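Long-range contacts in acetylxylan esterase A (Aspergillus awamori, PDB 5X6S), which removes acetyl side groups from the xylan backbone of plant biomass as a secreted serine esterase of carbohydrate esterase family 1: residues 2-7 with 19-25; 7-12 with 97-101; 29-33 with 103-109; 43-48 with 65-69; 113-119 with 136-142. The contacts are given in a common frame with arbitrary orientation. Residue numbers count along the deposited sequence, not the author numbering.

Contact 1 (2-7 with 19-25); sequences GSLQQV and MYIYVPN
Strands 3-7 and 19-23 run antiparallel, their axes 4.6 Å apart at closest approach and their directions 150° apart. Leu-4/Tyr-22 and Gln-6/Tyr-20 are non-hydrogen-bonded pairs, with CA atoms 4.5 and 4.3 Å apart; between them lies the hydrogen-bonded pair Gln-5/Ile-21, joined by Gln-5 N to Ile-21 O (2.9 Å) and Ile-21 N to Gln-5 O (2.8 Å). Val-7 N adds a bond to Met-19 O (2.9 Å), and at the other end Gly-2 N donates to Val-23 O (2.6 Å). On one face Leu-4 (t) sets CD1 4.1 Å from Tyr-20 CB, and Gln-6, fully extended, lays CG over the Tyr-20 ring, 4.2 Å from its centroid, a CH-pi contact. Val-7 and Ile-21 share the other face with Met-19, whose SD lies 3.8 Å from Val-7 CB. Tyr-22 OH bonds to Glu-58. The hairpin adds 3-7 to the sheet as an outermost strand within this chain: backbone bonds fix the register, apolar Val-7, Met-19 and Ile-21 pack against helix 91-106, and Gln-6 stays exposed.

Contact 2 (7-12 with 97-101); sequences VTDFGD and NMVTW
Phe-10, Trp-101 and Asn-97 carry most of this contact between the irregular segment 7-12 and one turn of the helix 91-106. Phe-10 (chi1 55°, p) comes within 5.5 Å of Trp-101, CA to CA. Its ring receives Met-98 CG over one face, 3.9 Å from the centroid, and Met-98 SD stands obliquely at 5.0 Å from that centroid in a Met-aromatic contact. Its CB packs on the Trp-101 indole, 3.8 Å from CG. Trp-101 (t) also takes Val-7 CG1 squarely over its six-membered ring, 3.7 Å from the centroid. Water 2 links Trp-101 NE1 (3.0 Å) to Asp-9 O (2.8 Å). Asn-97 (chi1 m) points its CB toward segment 7-12, and ND2 donates to Asp-12 O at 2.9 Å. Next to it, Gly-11 has phi 126° and psi -171°, angles at which a CB would jam against the preceding carbonyl. Met-19 of strand 18-23 packs beneath Phe-10, Met-98 and Trp-101. The whole is a hairpin connection laid over a helix that covers one face of an alpha/beta-hydrolase sheet.

Contact 3 (29-33 with 103-109); sequences SNPGI and ISKYGAD. With NA (sodium ion), chain F.
A sodium ion sits at the edge of this contact, held by a single protein atom of the two segments: Asn-30 OD1 binds it at 2.4 Å, and waters 5, 6, 9 and 10 stand 2.2 to 2.5 Å from the metal. Water 5 doubles as a bridge, donating to Ser-29 O (2.7 Å) and to Gly-107 O (2.8 Å), so the hydrated ion is tied to both segments. Segment 29-33 is extended from Asn-30 (phi -131°, psi 78°) onward and leads into strand 33-37. Opposite it helix 91-106 ends in a Schellman motif: Gly-107 has positive phi (60°), and Ala-108 N donates back to Ile-103 O at 3.0 Å. Beyond the turn, Pro-31 and Ala-108 have CA atoms 4.7 Å apart, and Asp-109 N donates to Pro-31 O at 2.8 Å. Further along, Ile-33 (chi1 m, chi2 t) points its CB toward the helix end and sets CD1 3.6 Å from Ala-108 CB and 3.7 Å from Ile-103 CG1. Pro-31 CG lies 4.2 Å from Ala-108 CB. Water 8 joins Asn-30 O (3.2 Å) to Asp-109 OD2 (2.8 Å); the Asp-109 carboxylate also bonds to Ser-111 and to His-86 and Asn-87 of the second subunit. This is the helix-to-strand return of an alpha/beta fold, where the chain leaves helix 91-106 for strand 113-118 beside the start of strand 33-37.

Contact 4 (43-48 with 65-69); sequences TGPGYY and IYPSS
In this alpha/beta-hydrolase fold the short helix 44-49 lies against strand 63-68 of the central sheet. The axes of 44-48 and 65-68 approach to 7.2 Å, with their directions 139° apart. Hydrogen bonds set the start of the helix. Thr-43 is the N-cap, its OG1 (chi1 64°, p) accepting from Gly-46 N at 3.0 Å, while Gly-44 N donates almost straight to Ser-68 OG at 2.9 Å. The Gly-44 and Ser-68 CA atoms are 4.3 Å apart, an approach that leaves no space for a side chain: a CB on Gly-44 would stand 2.5 Å from Tyr-66 O. Close backbone packing continues with Gly-44 CA 3.3 Å from Pro-67 O. Aromatic contacts follow one turn later. Tyr-66 (m) spreads its ring under the helix, and Tyr-48 (t) places CB over the face, 3.6 Å from the centroid, in a CH-pi contact. The Tyr-48 ring then meets Tyr-66 edge-to-face and offset, centroids 5.5 Å apart and planes at 78°. Tyr-47 contributes a looser apolar contact, CB to Tyr-66 CD1 at 4.4 Å; its hydroxyl is hydrogen-bonded to Ser-118, next to the probable nucleophile Ser-119, so this helix borders the active-site region. A solvent bridge completes the set: water 11 donates to Tyr-48 O at 2.9 Å and lies 2.7 Å from Tyr-66 OH.

Contact 5 (113-119 with 136-142); sequences VFVTGSS and FAAATVY
Val-115 (chi1 56°, p) lays CG1 over the face of the Phe-136 ring, 3.8 Å from its centroid, and the same methyl reaches Ala-139 CB at 3.8 Å. Val-113 CG1 joins them, 3.9 Å from Phe-136 CD1. The backbones beneath are parallel: the axes of 113-118 and 138-142 come within 4.7 Å and their directions differ by only 5°. Val-115 pairs with Ala-139 and Thr-116 with Thr-140 (CA atoms 4.8 and 4.7 Å apart), then Gly-117 with Val-141 and Ser-118 with Tyr-142. Ala-137 N donates to Val-113 O at 2.9 Å, Thr-140 N to Val-115 O at 3.0 Å and Tyr-142 N to Gly-117 O at 3.1 Å. With helix 120-131 between them, the strands form a beta-alpha-beta crossover at the centre of the alpha/beta-hydrolase sheet. Ser-119, the nucleophile by similarity, follows strand 113-118 with strained angles (phi 54°, psi -120°), consistent with a nucleophile elbow; its OG bonds to His-259, and its N donates to Tyr-142 O at 3.1 Å. On the face bearing Phe-114, Thr-116 and Ser-118, Phe-114 CE1 touches Ala-137 CB at 3.5 Å, while Thr-116 OG1 (t) donates to Thr-140 O at 2.8 Å.

In the fold
From the N terminus, contact 1 closes the first hairpin and puts strand 3-7 at the sheet's edge. Contact 2 crosses it along the chain: the two share Val-7, and the hairpin connection reaches forward to helix 91-106, where Met-19 packs on Met-98. Contact 3 opens later and returns to the end of that helix, crossing contact 2. Contact 4 is a shorter closure lying within the spans of both, joining helix 44-49 to strand 63-68, which pairs with strand 18-23 of contact 1. Contact 5 follows in series with all four. It is bound to contact 3 through Ile-33 and Phe-114, and to contact 4 through Tyr-47 and Ser-118, linking the sheet's centre to its N-terminal half.

Contact 1 (2-7 with 19-25)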
# COMPACT_ATOMS: atom_id res chain seq x y z
N GLY A 2 -21.71 3.45 15.65
CA GLY A 2 -22.45 2.19 16.01
C GLY A 2 -23.68 2.14 15.15
O GLY A 2 -24.71 1.70 15.59
N SER A 3 -23.53 2.56 13.89
CA SER A 3 -24.59 2.49 12.95
C SER A 3 -24.05 2.15 11.54
O SER A 3 -22.84 2.29 11.26
CB SER A 3 -25.30 3.83 12.92
OG SER A 3 -24.50 4.76 12.23
N LEU A 4 -24.97 1.74 10.66
CA LEU A 4 -24.67 1.52 9.26
C LEU A 4 -25.15 2.73 8.48
O LEU A 4 -26.31 3.12 8.56
CB LEU A 4 -25.34 0.25 8.73
CG LEU A 4 -25.02 -0.19 7.29
CD1 LEU A 4 -23.71 -0.98 7.31
CD2 LEU A 4 -26.15 -1.02 6.67
N GLN A 5 -24.23 3.35 7.75
CA GLN A 5 -24.50 4.60 7.00
C GLN A 5 -24.23 4.32 5.53
O GLN A 5 -23.22 3.66 5.18
CB GLN A 5 -23.59 5.76 7.46
CG GLN A 5 -23.59 6.04 8.98
CD GLN A 5 -22.16 5.99 9.66
OE1 GLN A 5 -21.61 4.89 10.02
NE2 GLN A 5 -21.58 7.18 9.90
N GLN A 6 -25.10 4.85 4.68
CA GLN A 6 -24.81 4.91 3.26
C GLN A 6 -23.94 6.12 2.91
O GLN A 6 -24.15 7.21 3.44
CB GLN A 6 -26.07 4.92 2.43
CG GLN A 6 -25.79 4.98 0.95
CD GLN A 6 -27.00 4.81 0.08
OE1 GLN A 6 -28.14 4.82 0.54
NE2 GLN A 6 -26.77 4.67 -1.21
N VAL A 7 -22.95 5.93 2.04
CA VAL A 7 -22.08 6.97 1.59
C VAL A 7 -22.23 7.09 0.09
O VAL A 7 -22.12 6.11 -0.64
CB VAL A 7 -20.59 6.74 1.98
CG1 VAL A 7 -19.71 7.82 1.38
CG2 VAL A 7 -20.45 6.61 3.51
N MET A 19 -22.45 2.15 -1.48
CA MET A 19 -21.48 2.03 -0.43
C MET A 19 -22.15 2.19 0.92
O MET A 19 -22.82 3.21 1.15
CB MET A 19 -20.39 3.09 -0.56
CG MET A 19 -19.42 3.08 0.57
SD MET A 19 -18.14 4.31 0.42
CE MET A 19 -17.30 4.17 1.99
N TYR A 20 -22.03 1.19 1.77
CA TYR A 20 -22.51 1.28 3.16
C TYR A 20 -21.37 0.96 4.08
O TYR A 20 -20.60 0.03 3.82
CB TYR A 20 -23.67 0.34 3.43
CG TYR A 20 -24.88 0.59 2.53
CD1 TYR A 20 -24.90 0.12 1.24
CD2 TYR A 20 -25.96 1.32 2.97
CE1 TYR A 20 -26.01 0.30 0.40
CE2 TYR A 20 -27.07 1.52 2.16
CZ TYR A 20 -27.08 1.02 0.87
OH TYR A 20 -28.13 1.26 0.03
N ILE A 21 -21.25 1.71 5.17
CA ILE A 21 -20.22 1.42 6.17
C ILE A 21 -20.76 1.24 7.57
O ILE A 21 -21.73 1.91 7.98
CB ILE A 21 -19.12 2.49 6.21
CG1 ILE A 21 -19.66 3.86 6.60
CG2 ILE A 21 -18.48 2.62 4.86
CD1 ILE A 21 -18.51 4.87 6.82
N TYR A 22 -20.17 0.31 8.31
CA TYR A 22 -20.43 0.21 9.72
C TYR A 22 -19.25 0.80 10.46
O TYR A 22 -18.14 0.26 10.40
CB TYR A 22 -20.69 -1.22 10.19
CG TYR A 22 -21.03 -1.27 11.67
CD1 TYR A 22 -22.33 -1.05 12.12
CD2 TYR A 22 -20.07 -1.54 12.62
CE1 TYR A 22 -22.63 -1.07 13.51
CE2 TYR A 22 -20.36 -1.59 13.97
CZ TYR A 22 -21.66 -1.35 14.42
OH TYR A 22 -21.94 -1.41 15.77
N VAL A 23 -19.53 1.86 11.21
CA VAL A 23 -18.52 2.48 12.07
C VAL A 23 -18.84 2.10 13.53
O VAL A 23 -19.89 2.51 14.04
CB VAL A 23 -18.48 4.02 11.92
CG1 VAL A 23 -17.35 4.61 12.75
CG2 VAL A 23 -18.27 4.42 10.46
N PRO A 24 -17.99 1.29 14.17
CA PRO A 24 -18.37 0.84 15.50
C PRO A 24 -18.32 1.94 16.56
O PRO A 24 -17.64 2.94 16.39
CB PRO A 24 -17.34 -0.22 15.82
CG PRO A 24 -16.12 0.17 15.02
CD PRO A 24 -16.70 0.74 13.75
N ASN A 25 -19.08 1.75 17.61
CA ASN A 25 -18.92 2.53 18.83
C ASN A 25 -17.52 2.48 19.39
O ASN A 25 -16.97 3.52 19.68
CB ASN A 25 -19.95 2.07 19.86
CG ASN A 25 -21.32 2.53 19.48
OD1 ASN A 25 -21.49 3.67 18.94
ND2 ASN A 25 -22.33 1.69 19.72
O HOH W 1 -23.94 4.54 -1.98

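Contact 2 (7-12 with 97-101)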
# COMPACT_ATOMS: atom_id res chain seq x y z
N VAL A 7 -22.95 5.93 2.04
CA VAL A 7 -22.08 6.97 1.59
C VAL A 7 -22.23 7.09 0.09
O VAL A 7 -22.12 6.11 -0.64
CB VAL A 7 -20.59 6.74 1.98
CG1 VAL A 7 -19.71 7.82 1.38
CG2 VAL A 7 -20.45 6.61 3.51
N THR A 8 -22.45 8.31 -0.36
CA THR A 8 -22.83 8.56 -1.73
C THR A 8 -21.82 9.28 -2.54
O THR A 8 -21.86 9.22 -3.76
CB THR A 8 -24.17 9.31 -1.80
OG1 THR A 8 -24.51 9.43 -3.15
CG2 THR A 8 -24.10 10.65 -1.24
N ASP A 9 -20.87 9.97 -1.94
CA ASP A 9 -19.93 10.70 -2.84
C ASP A 9 -18.51 10.28 -2.49
O ASP A 9 -17.76 11.03 -1.85
CB ASP A 9 -20.17 12.21 -2.66
CG ASP A 9 -19.24 13.08 -3.52
OD1 ASP A 9 -19.31 12.97 -4.77
OD2 ASP A 9 -18.47 13.91 -2.93
N PHE A 10 -18.13 9.08 -2.89
CA PHE A 10 -16.86 8.53 -2.40
C PHE A 10 -15.79 8.52 -3.48
O PHE A 10 -14.74 7.93 -3.28
CB PHE A 10 -17.06 7.13 -1.82
CG PHE A 10 -17.72 6.18 -2.77
CD1 PHE A 10 -16.97 5.50 -3.71
CD2 PHE A 10 -19.11 5.98 -2.73
CE1 PHE A 10 -17.58 4.63 -4.63
CE2 PHE A 10 -19.73 5.11 -3.65
CZ PHE A 10 -18.97 4.40 -4.55
N GLY A 11 -16.10 9.10 -4.65
CA GLY A 11 -15.19 9.12 -5.77
C GLY A 11 -15.83 8.57 -7.01
O GLY A 11 -17.03 8.31 -7.01
N ASP A 12 -15.05 8.35 -8.06
CA ASP A 12 -15.59 7.94 -9.35
C ASP A 12 -16.39 6.62 -9.23
O ASP A 12 -15.92 5.65 -8.62
CB ASP A 12 -14.52 7.80 -10.39
CG ASP A 12 -13.92 9.16 -10.80
OD1 ASP A 12 -14.56 10.20 -10.49
OD2 ASP A 12 -12.83 9.16 -11.43
N ASN A 97 -12.38 2.88 -4.62
CA ASN A 97 -12.66 4.23 -4.20
C ASN A 97 -13.36 4.34 -2.85
O ASN A 97 -13.14 5.30 -2.07
CB ASN A 97 -13.38 4.98 -5.33
CG ASN A 97 -12.53 5.18 -6.55
OD1 ASN A 97 -11.30 5.11 -6.47
ND2 ASN A 97 -13.16 5.37 -7.71
N MET A 98 -14.20 3.37 -2.51
CA MET A 98 -14.80 3.30 -1.18
C MET A 98 -13.71 3.16 -0.12
O MET A 98 -13.78 3.78 0.97
CB MET A 98 -15.71 2.09 -1.08
CG MET A 98 -16.90 2.12 -1.97
SD MET A 98 -17.90 0.63 -1.89
CE MET A 98 -18.75 0.67 -3.43
N VAL A 99 -12.73 2.32 -0.41
CA VAL A 99 -11.60 2.14 0.46
C VAL A 99 -10.86 3.44 0.72
O VAL A 99 -10.63 3.83 1.88
CB VAL A 99 -10.67 0.98 -0.02
CG1 VAL A 99 -9.31 1.02 0.69
CG2 VAL A 99 -11.36 -0.32 0.19
N THR A 100 -10.45 4.11 -0.36
CA THR A 100 -9.60 5.26 -0.20
C THR A 100 -10.34 6.40 0.48
O THR A 100 -9.74 7.14 1.27
CB THR A 100 -8.98 5.71 -1.53
OG1 THR A 100 -10.03 6.14 -2.41
CG2 THR A 100 -8.12 4.55 -2.16
N TRP A 101 -11.64 6.53 0.20
CA TRP A 101 -12.51 7.54 0.84
C TRP A 101 -12.53 7.30 2.35
O TRP A 101 -12.39 8.25 3.13
CB TRP A 101 -13.94 7.49 0.30
CG TRP A 101 -14.84 8.55 0.87
CD1 TRP A 101 -15.01 9.85 0.42
CD2 TRP A 101 -15.64 8.42 2.04
NE1 TRP A 101 -15.90 10.51 1.22
CE2 TRP A 101 -16.31 9.66 2.22
CE3 TRP A 101 -15.87 7.39 2.94
CZ2 TRP A 101 -17.19 9.88 3.28
CZ3 TRP A 101 -16.74 7.59 3.96
CH2 TRP A 101 -17.38 8.84 4.14
O HOH W 2 -17.18 13.00 0.03
O HOH W 3 -12.00 7.95 -2.80
O HOH W 4 -10.99 7.26 -9.44

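Contact 3 (29-33 with 103-109)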
# COMPACT_ATOMS: atom_id res chain seq x y z
N SER A 29 -8.36 4.05 17.57
CA SER A 29 -7.71 5.34 17.26
C SER A 29 -7.26 5.41 15.80
O SER A 29 -7.34 6.47 15.15
CB SER A 29 -6.47 5.52 18.16
OG SER A 29 -6.91 5.86 19.48
N ASN A 30 -6.74 4.30 15.31
CA ASN A 30 -6.23 4.26 13.95
C ASN A 30 -6.83 3.00 13.33
O ASN A 30 -6.20 1.98 13.25
CB ASN A 30 -4.69 4.17 13.98
CG ASN A 30 -4.05 5.45 14.49
OD1 ASN A 30 -3.97 6.43 13.76
ND2 ASN A 30 -3.67 5.46 15.74
N PRO A 31 -8.10 3.08 12.94
CA PRO A 31 -8.83 1.83 12.66
C PRO A 31 -8.41 1.13 11.38
O PRO A 31 -8.06 1.80 10.41
CB PRO A 31 -10.29 2.32 12.55
CG PRO A 31 -10.19 3.74 12.13
CD PRO A 31 -8.93 4.28 12.73
N GLY A 32 -8.43 -0.19 11.39
CA GLY A 32 -8.33 -0.97 10.19
C GLY A 32 -9.63 -0.93 9.39
O GLY A 32 -10.60 -0.22 9.77
N ILE A 33 -9.65 -1.62 8.27
CA ILE A 33 -10.85 -1.66 7.40
C ILE A 33 -11.05 -3.07 6.92
O ILE A 33 -10.10 -3.74 6.51
CB ILE A 33 -10.75 -0.71 6.15
CG1 ILE A 33 -10.77 0.76 6.56
CG2 ILE A 33 -11.84 -1.03 5.15
CD1 ILE A 33 -10.34 1.72 5.47
N ILE A 103 -10.35 5.55 4.20
CA ILE A 103 -9.01 5.79 4.79
C ILE A 103 -8.89 7.25 5.18
O ILE A 103 -8.56 7.60 6.35
CB ILE A 103 -7.85 5.38 3.87
CG1 ILE A 103 -7.80 3.83 3.75
CG2 ILE A 103 -6.52 5.93 4.45
CD1 ILE A 103 -6.94 3.31 2.60
N SER A 104 -9.16 8.13 4.22
CA SER A 104 -9.04 9.56 4.52
C SER A 104 -10.09 10.08 5.50
O SER A 104 -9.76 10.82 6.44
CB SER A 104 -9.06 10.37 3.24
OG SER A 104 -8.99 11.74 3.57
N LYS A 105 -11.35 9.71 5.31
CA LYS A 105 -12.41 10.28 6.15
C LYS A 105 -12.23 9.92 7.63
O LYS A 105 -12.46 10.77 8.53
CB LYS A 105 -13.80 9.91 5.66
CG LYS A 105 -14.94 10.36 6.58
CD LYS A 105 -15.45 11.77 6.26
CE LYS A 105 -16.65 12.15 7.16
NZ LYS A 105 -17.88 11.32 6.87
N TYR A 106 -11.80 8.68 7.89
CA TYR A 106 -11.71 8.21 9.28
C TYR A 106 -10.30 8.07 9.82
O TYR A 106 -10.13 7.61 10.90
CB TYR A 106 -12.50 6.91 9.46
CG TYR A 106 -13.97 7.11 9.28
CD1 TYR A 106 -14.55 7.01 8.05
CD2 TYR A 106 -14.81 7.43 10.37
CE1 TYR A 106 -15.93 7.23 7.88
CE2 TYR A 106 -16.18 7.66 10.21
CZ TYR A 106 -16.72 7.56 8.98
OH TYR A 106 -18.07 7.76 8.81
N GLY A 107 -9.29 8.48 9.07
CA GLY A 107 -7.93 8.30 9.52
C GLY A 107 -7.66 6.83 9.72
O GLY A 107 -6.94 6.45 10.64
N ALA A 108 -8.18 5.97 8.85
CA ALA A 108 -7.93 4.53 8.94
C ALA A 108 -6.51 4.17 8.55
O ALA A 108 -5.88 4.89 7.80
CB ALA A 108 -8.92 3.77 8.08
N ASP A 109 -6.01 3.05 9.04
CA ASP A 109 -4.64 2.68 8.79
C ASP A 109 -4.58 1.93 7.46
O ASP A 109 -5.13 0.83 7.31
CB ASP A 109 -4.08 1.88 9.96
CG ASP A 109 -2.61 1.62 9.89
OD1 ASP A 109 -2.06 1.45 8.79
OD2 ASP A 109 -2.00 1.49 10.98
NA NA F . -4.47 8.76 13.54
O HOH W 5 -6.84 8.03 12.97
O HOH W 6 -5.29 8.71 15.76
O HOH W 7 -4.36 5.53 10.94
O HOH W 8 -3.16 0.86 13.47
O HOH W 9 -4.96 10.09 11.44
O HOH W 10 -2.42 9.10 14.38

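Contact 4 (43-48 with 65-69)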
# COMPACT_ATOMS: atom_id res chain seq x y z
N THR A 43 -27.36 -7.69 -0.90
CA THR A 43 -27.02 -6.29 -0.96
C THR A 43 -25.97 -6.08 0.14
O THR A 43 -25.76 -6.98 0.96
CB THR A 43 -28.24 -5.38 -0.63
OG1 THR A 43 -28.67 -5.60 0.74
CG2 THR A 43 -29.35 -5.56 -1.65
N GLY A 44 -25.33 -4.91 0.14
CA GLY A 44 -24.37 -4.55 1.18
C GLY A 44 -24.99 -4.65 2.61
O GLY A 44 -24.46 -5.34 3.49
N PRO A 45 -26.14 -3.95 2.81
CA PRO A 45 -26.81 -4.07 4.11
C PRO A 45 -27.22 -5.49 4.47
O PRO A 45 -27.18 -5.88 5.62
CB PRO A 45 -27.97 -3.12 3.97
CG PRO A 45 -27.53 -2.12 2.91
CD PRO A 45 -26.77 -2.94 1.93
N GLY A 46 -27.65 -6.27 3.49
CA GLY A 46 -27.89 -7.70 3.71
C GLY A 46 -26.71 -8.48 4.22
O GLY A 46 -26.86 -9.34 5.08
N TYR A 47 -25.51 -8.20 3.71
CA TYR A 47 -24.34 -8.91 4.13
C TYR A 47 -23.93 -8.42 5.52
O TYR A 47 -23.48 -9.19 6.33
CB TYR A 47 -23.20 -8.74 3.14
CG TYR A 47 -22.16 -9.84 3.16
CD1 TYR A 47 -22.51 -11.17 2.94
CD2 TYR A 47 -20.81 -9.56 3.36
CE1 TYR A 47 -21.57 -12.20 2.95
CE2 TYR A 47 -19.82 -10.59 3.36
CZ TYR A 47 -20.21 -11.90 3.13
OH TYR A 47 -19.29 -12.92 3.10
N TYR A 48 -24.13 -7.13 5.77
CA TYR A 48 -24.00 -6.57 7.13
C TYR A 48 -24.86 -7.36 8.14
O TYR A 48 -24.36 -7.75 9.23
CB TYR A 48 -24.39 -5.08 7.11
CG TYR A 48 -24.75 -4.53 8.47
CD1 TYR A 48 -23.77 -4.26 9.42
CD2 TYR A 48 -26.09 -4.32 8.83
CE1 TYR A 48 -24.08 -3.72 10.67
CE2 TYR A 48 -26.41 -3.81 10.08
CZ TYR A 48 -25.42 -3.50 10.99
OH TYR A 48 -25.74 -3.01 12.22
N ILE A 65 -16.76 -1.96 5.37
CA ILE A 65 -17.36 -1.40 4.15
C ILE A 65 -18.11 -2.52 3.47
O ILE A 65 -17.56 -3.59 3.29
CB ILE A 65 -16.32 -0.85 3.14
CG1 ILE A 65 -15.55 0.33 3.74
CG2 ILE A 65 -17.04 -0.45 1.83
CD1 ILE A 65 -14.30 0.72 2.90
N TYR A 66 -19.38 -2.25 3.13
CA TYR A 66 -20.25 -3.25 2.50
C TYR A 66 -20.66 -2.70 1.16
O TYR A 66 -21.63 -1.92 1.08
CB TYR A 66 -21.51 -3.54 3.40
CG TYR A 66 -21.23 -4.02 4.80
CD1 TYR A 66 -21.03 -5.39 5.09
CD2 TYR A 66 -21.17 -3.12 5.87
CE1 TYR A 66 -20.81 -5.84 6.39
CE2 TYR A 66 -20.94 -3.57 7.17
CZ TYR A 66 -20.73 -4.90 7.44
OH TYR A 66 -20.48 -5.27 8.73
N PRO A 67 -19.93 -3.05 0.08
CA PRO A 67 -20.35 -2.58 -1.25
C PRO A 67 -21.66 -3.25 -1.63
O PRO A 67 -21.95 -4.30 -1.10
CB PRO A 67 -19.21 -3.07 -2.19
CG PRO A 67 -18.02 -3.30 -1.26
CD PRO A 67 -18.71 -3.87 -0.01
N SER A 68 -22.44 -2.60 -2.50
CA SER A 68 -23.78 -3.10 -2.84
C SER A 68 -23.97 -3.10 -4.35
O SER A 68 -23.93 -2.07 -5.00
CB SER A 68 -24.84 -2.24 -2.19
OG SER A 68 -25.95 -3.03 -1.93
N SER A 69 -24.20 -4.27 -4.91
CA SER A 69 -24.27 -4.43 -6.36
C SER A 69 -25.39 -3.57 -6.94
O SER A 69 -26.49 -3.49 -6.37
CB SER A 69 -24.50 -5.86 -6.77
OG SER A 69 -24.64 -5.94 -8.17
O HOH W 11 -21.50 -7.68 9.53

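Contact 5 (113-119 with 136-142)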
# COMPACT_ATOMS: atom_id res chain seq x y z
N VAL A 113 -5.97 -2.99 5.73
CA VAL A 113 -7.18 -3.04 4.92
C VAL A 113 -7.31 -4.44 4.32
O VAL A 113 -6.34 -4.99 3.76
CB VAL A 113 -7.20 -1.92 3.82
CG1 VAL A 113 -8.49 -1.94 3.01
CG2 VAL A 113 -6.94 -0.55 4.41
N PHE A 114 -8.49 -5.03 4.49
CA PHE A 114 -8.71 -6.45 4.19
C PHE A 114 -9.96 -6.56 3.36
O PHE A 114 -10.81 -5.71 3.47
CB PHE A 114 -8.82 -7.23 5.52
CG PHE A 114 -7.63 -7.02 6.40
CD1 PHE A 114 -6.44 -7.74 6.16
CD2 PHE A 114 -7.66 -6.11 7.44
CE1 PHE A 114 -5.29 -7.49 6.92
CE2 PHE A 114 -6.50 -5.87 8.22
CZ PHE A 114 -5.32 -6.57 7.94
N VAL A 115 -10.09 -7.62 2.57
CA VAL A 115 -11.25 -7.81 1.73
C VAL A 115 -11.68 -9.26 1.79
O VAL A 115 -10.82 -10.16 1.84
CB VAL A 115 -11.01 -7.30 0.26
CG1 VAL A 115 -9.81 -7.93 -0.41
CG2 VAL A 115 -12.29 -7.37 -0.59
N THR A 116 -13.00 -9.49 1.84
CA THR A 116 -13.56 -10.84 1.98
C THR A 116 -14.97 -10.82 1.40
O THR A 116 -15.59 -9.74 1.25
CB THR A 116 -13.54 -11.31 3.46
OG1 THR A 116 -14.11 -12.60 3.56
CG2 THR A 116 -14.32 -10.32 4.40
N GLY A 117 -15.48 -11.98 1.03
CA GLY A 117 -16.74 -12.09 0.36
C GLY A 117 -17.16 -13.52 0.20
O GLY A 117 -16.33 -14.42 0.35
N SER A 118 -18.46 -13.74 -0.05
CA SER A 118 -19.00 -15.06 -0.27
C SER A 118 -19.62 -15.15 -1.68
O SER A 118 -20.24 -14.23 -2.14
CB SER A 118 -20.05 -15.42 0.82
OG SER A 118 -19.41 -15.46 2.08
N SER A 119 -19.46 -16.30 -2.32
CA SER A 119 -20.05 -16.61 -3.62
C SER A 119 -19.66 -15.53 -4.66
O SER A 119 -18.49 -15.34 -4.86
CB SER A 119 -21.55 -16.85 -3.46
OG SER A 119 -22.15 -17.34 -4.65
N PHE A 136 -4.70 -3.83 -0.32
CA PHE A 136 -5.11 -4.92 0.57
C PHE A 136 -3.93 -5.70 1.15
O PHE A 136 -3.08 -6.17 0.40
CB PHE A 136 -6.06 -5.87 -0.14
CG PHE A 136 -7.30 -5.19 -0.64
CD1 PHE A 136 -8.25 -4.70 0.26
CD2 PHE A 136 -7.48 -4.98 -2.00
CE1 PHE A 136 -9.36 -4.03 -0.19
CE2 PHE A 136 -8.57 -4.30 -2.48
CZ PHE A 136 -9.54 -3.82 -1.58
N ALA A 137 -3.91 -5.82 2.49
CA ALA A 137 -2.92 -6.57 3.24
C ALA A 137 -3.18 -8.06 3.17
O ALA A 137 -2.25 -8.87 3.14
CB ALA A 137 -2.92 -6.11 4.69
N ALA A 138 -4.46 -8.44 3.11
CA ALA A 138 -4.89 -9.87 3.07
C ALA A 138 -6.31 -9.93 2.66
O ALA A 138 -7.04 -8.90 2.77
CB ALA A 138 -4.71 -10.55 4.44
N ALA A 139 -6.72 -11.09 2.17
CA ALA A 139 -8.06 -11.35 1.67
C ALA A 139 -8.48 -12.72 2.06
O ALA A 139 -7.61 -13.64 2.08
CB ALA A 139 -8.10 -11.27 0.17
N THR A 140 -9.79 -12.91 2.31
CA THR A 140 -10.36 -14.25 2.61
C THR A 140 -11.49 -14.49 1.63
O THR A 140 -12.43 -13.68 1.54
CB THR A 140 -10.81 -14.38 4.12
OG1 THR A 140 -9.67 -14.26 4.99
CG2 THR A 140 -11.49 -15.75 4.40
N VAL A 141 -11.44 -15.61 0.93
CA VAL A 141 -12.37 -15.97 -0.12
C VAL A 141 -13.23 -17.14 0.35
O VAL A 141 -12.69 -18.25 0.64
CB VAL A 141 -11.61 -16.32 -1.44
CG1 VAL A 141 -12.50 -16.74 -2.56
CG2 VAL A 141 -10.72 -15.14 -1.89
N TYR A 142 -14.53 -16.89 0.49
CA TYR A 142 -15.52 -17.94 0.84
C TYR A 142 -16.28 -18.44 -0.41
O TYR A 142 -17.31 -17.88 -0.81
CB TYR A 142 -16.50 -17.48 1.94
CG TYR A 142 -15.87 -17.38 3.28
CD1 TYR A 142 -15.58 -18.54 4.03
CD2 TYR A 142 -15.52 -16.15 3.83
CE1 TYR A 142 -14.96 -18.46 5.25
CE2 TYR A 142 -14.88 -16.07 5.11
CZ TYR A 142 -14.64 -17.24 5.80
OH TYR A 142 -14.05 -17.23 7.02